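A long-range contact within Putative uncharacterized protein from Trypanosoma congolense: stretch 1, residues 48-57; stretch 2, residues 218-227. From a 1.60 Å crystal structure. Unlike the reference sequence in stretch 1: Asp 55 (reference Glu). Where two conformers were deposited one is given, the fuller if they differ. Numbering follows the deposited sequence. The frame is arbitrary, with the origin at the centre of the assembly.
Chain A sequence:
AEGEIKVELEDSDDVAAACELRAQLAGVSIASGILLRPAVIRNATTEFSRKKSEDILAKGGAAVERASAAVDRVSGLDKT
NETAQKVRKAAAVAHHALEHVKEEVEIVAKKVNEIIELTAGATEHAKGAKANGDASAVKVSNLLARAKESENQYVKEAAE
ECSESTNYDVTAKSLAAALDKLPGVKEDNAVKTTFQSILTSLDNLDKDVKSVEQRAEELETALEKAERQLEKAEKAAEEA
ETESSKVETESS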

# COMPACT_ATOMS: atom_id res chain seq x y z
N PHE A 48 -4.65 13.68 5.65
CA PHE A 48 -4.16 14.24 6.93
C PHE A 48 -2.64 14.54 6.92
O PHE A 48 -2.23 15.60 7.40
CB PHE A 48 -4.52 13.32 8.11
CG PHE A 48 -3.84 13.70 9.42
CD1 PHE A 48 -4.39 14.68 10.25
CD2 PHE A 48 -2.66 13.06 9.82
CE1 PHE A 48 -3.76 15.03 11.46
CE2 PHE A 48 -2.03 13.40 11.01
CZ PHE A 48 -2.58 14.39 11.83
N SER A 49 -1.84 13.62 6.41
CA SER A 49 -0.35 13.78 6.33
C SER A 49 0.04 14.84 5.38
O SER A 49 0.95 15.65 5.69
CB SER A 49 0.31 12.49 5.89
OG SER A 49 -0.12 11.49 6.75
N ARG A 50 -0.64 14.87 4.23
CA ARG A 50 -0.46 15.91 3.26
C ARG A 50 -0.77 17.27 3.88
O ARG A 50 0.04 18.19 3.81
CB ARG A 50 -1.30 15.64 2.00
CG ARG A 50 -0.97 16.53 0.83
CD ARG A 50 -1.20 15.73 -0.48
NE ARG A 50 -0.50 16.37 -1.63
CZ ARG A 50 -0.44 15.98 -2.93
NH1 ARG A 50 0.24 16.76 -3.82
NH2 ARG A 50 -1.07 14.90 -3.33
N LYS A 51 -1.92 17.39 4.58
CA LYS A 51 -2.29 18.63 5.24
C LYS A 51 -1.30 18.98 6.35
O LYS A 51 -0.98 20.15 6.46
CB LYS A 51 -3.74 18.55 5.78
CG LYS A 51 -4.70 19.08 4.73
CD LYS A 51 -6.12 18.55 4.90
CE LYS A 51 -7.04 19.17 3.86
NZ LYS A 51 -8.07 18.18 3.47
N LYS A 52 -0.79 18.00 7.08
CA LYS A 52 0.23 18.29 8.13
C LYS A 52 1.48 18.91 7.46
O LYS A 52 2.04 19.93 7.97
CB LYS A 52 0.61 17.05 8.88
CG LYS A 52 1.64 17.23 9.98
CD LYS A 52 1.58 16.01 10.93
CE LYS A 52 2.90 15.80 11.70
NZ LYS A 52 2.94 14.51 12.48
N SER A 53 1.88 18.32 6.34
CA SER A 53 3.10 18.85 5.66
C SER A 53 2.83 20.29 5.14
O SER A 53 3.74 21.13 5.12
CB SER A 53 3.55 17.89 4.53
OG SER A 53 2.72 18.04 3.38
N GLU A 54 1.59 20.57 4.67
CA GLU A 54 1.27 21.85 4.18
C GLU A 54 1.25 22.89 5.31
O GLU A 54 1.67 24.03 5.09
CB GLU A 54 -0.14 21.79 3.56
CG GLU A 54 -0.13 21.04 2.23
CD GLU A 54 -1.54 21.01 1.57
OE1 GLU A 54 -2.54 21.52 2.13
OE2 GLU A 54 -1.66 20.54 0.44
N ASP A 55 0.79 22.47 6.50
CA ASP A 55 0.76 23.35 7.66
C ASP A 55 2.19 23.71 8.03
O ASP A 55 2.49 24.87 8.29
CB ASP A 55 0.10 22.68 8.87
CG ASP A 55 -0.11 23.65 10.04
OD1 ASP A 55 -0.74 24.72 9.85
OD2 ASP A 55 0.34 23.36 11.17
N ILE A 56 3.05 22.69 8.01
CA ILE A 56 4.49 22.90 8.33
C ILE A 56 5.10 23.94 7.38
O ILE A 56 5.81 24.85 7.83
CB ILE A 56 5.26 21.55 8.25
CG1 ILE A 56 4.89 20.79 9.51
CG2 ILE A 56 6.77 21.81 8.21
CD1 ILE A 56 5.33 19.34 9.40
N LEU A 57 4.75 23.83 6.09
CA LEU A 57 5.31 24.76 5.10
C LEU A 57 4.78 26.18 5.35
O LEU A 57 5.54 27.12 5.25
CB LEU A 57 4.90 24.31 3.68
CG LEU A 57 5.75 25.06 2.65
CD1 LEU A 57 7.27 25.13 2.86
CD2 LEU A 57 5.46 24.46 1.28
N GLU A 218 8.56 5.87 4.92
CA GLU A 218 9.37 6.98 4.34
C GLU A 218 8.70 8.34 4.47
O GLU A 218 9.35 9.38 4.78
CB GLU A 218 9.75 6.68 2.89
CG GLU A 218 10.68 5.47 2.71
CD GLU A 218 10.56 4.80 1.36
OE1 GLU A 218 9.79 5.29 0.49
OE2 GLU A 218 11.20 3.73 1.17
N LEU A 219 7.38 8.37 4.29
CA LEU A 219 6.60 9.59 4.51
C LEU A 219 6.74 10.12 5.93
O LEU A 219 6.99 11.33 6.17
CB LEU A 219 5.12 9.32 4.15
CG LEU A 219 4.19 10.53 4.06
CD1 LEU A 219 2.96 10.00 3.32
CD2 LEU A 219 3.80 11.16 5.39
N GLU A 220 6.61 9.19 6.87
CA GLU A 220 6.70 9.55 8.27
C GLU A 220 8.09 10.03 8.61
O GLU A 220 8.18 11.01 9.40
CB GLU A 220 6.33 8.33 9.15
CG GLU A 220 6.28 8.68 10.63
CD GLU A 220 5.54 9.94 11.01
OE1 GLU A 220 6.13 10.71 11.82
OE2 GLU A 220 4.38 10.20 10.57
N THR A 221 9.12 9.45 8.03
CA THR A 221 10.51 9.89 8.30
C THR A 221 10.71 11.34 7.79
O THR A 221 11.28 12.20 8.47
CB THR A 221 11.51 8.95 7.68
OG1 THR A 221 11.42 7.72 8.39
CG2 THR A 221 12.94 9.50 7.76
N ALA A 222 10.17 11.60 6.61
CA ALA A 222 10.27 13.02 6.10
C ALA A 222 9.46 14.02 6.88
O ALA A 222 9.89 15.19 7.01
CB ALA A 222 9.88 13.01 4.60
N LEU A 223 8.28 13.69 7.37
CA LEU A 223 7.53 14.60 8.17
C LEU A 223 8.37 14.88 9.42
O LEU A 223 8.39 16.03 9.82
CB LEU A 223 6.16 14.08 8.64
CG LEU A 223 4.93 14.34 7.78
CD1 LEU A 223 3.72 13.52 8.20
CD2 LEU A 223 4.58 15.81 7.65
N GLU A 224 9.00 13.84 10.01
CA GLU A 224 9.85 14.06 11.24
C GLU A 224 10.96 15.09 10.91
O GLU A 224 11.19 16.01 11.73
CB GLU A 224 10.48 12.74 11.78
CG GLU A 224 9.47 11.75 12.41
CD GLU A 224 9.90 10.27 12.32
OE1 GLU A 224 11.09 9.96 12.00
OE2 GLU A 224 9.03 9.38 12.52
N LYS A 225 11.65 14.91 9.80
CA LYS A 225 12.76 15.79 9.42
C LYS A 225 12.18 17.20 9.19
O LYS A 225 12.79 18.20 9.58
CB LYS A 225 13.54 15.26 8.23
CG LYS A 225 14.24 13.87 8.49
CD LYS A 225 15.14 13.51 7.28
CE LYS A 225 15.76 12.12 7.33
NZ LYS A 225 17.05 12.17 8.08
N ALA A 226 11.01 17.26 8.53
CA ALA A 226 10.42 18.60 8.29
C ALA A 226 10.10 19.29 9.58
O ALA A 226 10.32 20.49 9.70
CB ALA A 226 9.15 18.40 7.39
N GLU A 227 9.61 18.51 10.57
CA GLU A 227 9.33 19.04 11.90
C GLU A 227 10.56 19.58 12.60
O GLU A 227 10.52 20.68 13.18
CB GLU A 227 8.85 17.86 12.75
CG GLU A 227 7.45 17.41 12.34
CD GLU A 227 7.11 15.97 12.77
OE1 GLU A 227 7.91 15.27 13.46
OE2 GLU A 227 6.01 15.51 12.36

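Two helical segments whose touching residues lie at least 167 positions apart in sequence run nearly parallel, their N-to-C directions 19° apart, yet no hydrogen bond joins them; one leucine carries much of the contact. The side chain of Leu 223 fits as a knob into a hole formed by Ser 49, Lys 52, Ser 53 and Ile 56, the i, i+3, i+4, i+7 pattern of one helix face. CD2 of Leu 223 lies 3.9 Å from CB of Ser 53, 4.0 Å from both CG of Lys 52 and CD1 of Ile 56, and 4.1 Å from the backbone O of Ser 49, so a single methyl group meets all four residues.

Regular i to i+4 backbone hydrogen bonds run through each segment, and side chains make most of the contact. The axes approach to 10.5 Å; the small side chains of Ser 49 and Ser 53 leave room in which Leu 223 can seat. Ser 49 points toward the partner helix, with its CB 3.8 Å from CD2 of Leu 219, while its hydroxyl is hydrogen-bonded elsewhere in the structure. Ser 53 is buried, but its OG donates to the backbone O of Arg 50 at 2.7 Å; the polar atom is thus satisfied, and CB can meet leucine.

Farther along, the side chain of Ile 56 reaches three partners: CD1 packs on Leu 223 and lies 4.1 Å from CG of Glu 227, and CG2 lies 4.2 Å from CB of Ala 226, a compact apolar surface.

At the margin, Lys 52 serves two chemistries. Its aliphatic chain, all four chi angles t, lines the leucine pocket and carries the ammonium group onward to Glu 227, where NZ of Lys 52 and OE2 of Glu 227 form a salt bridge at 3.2 Å. Both residues are partly exposed, which suits charged groups.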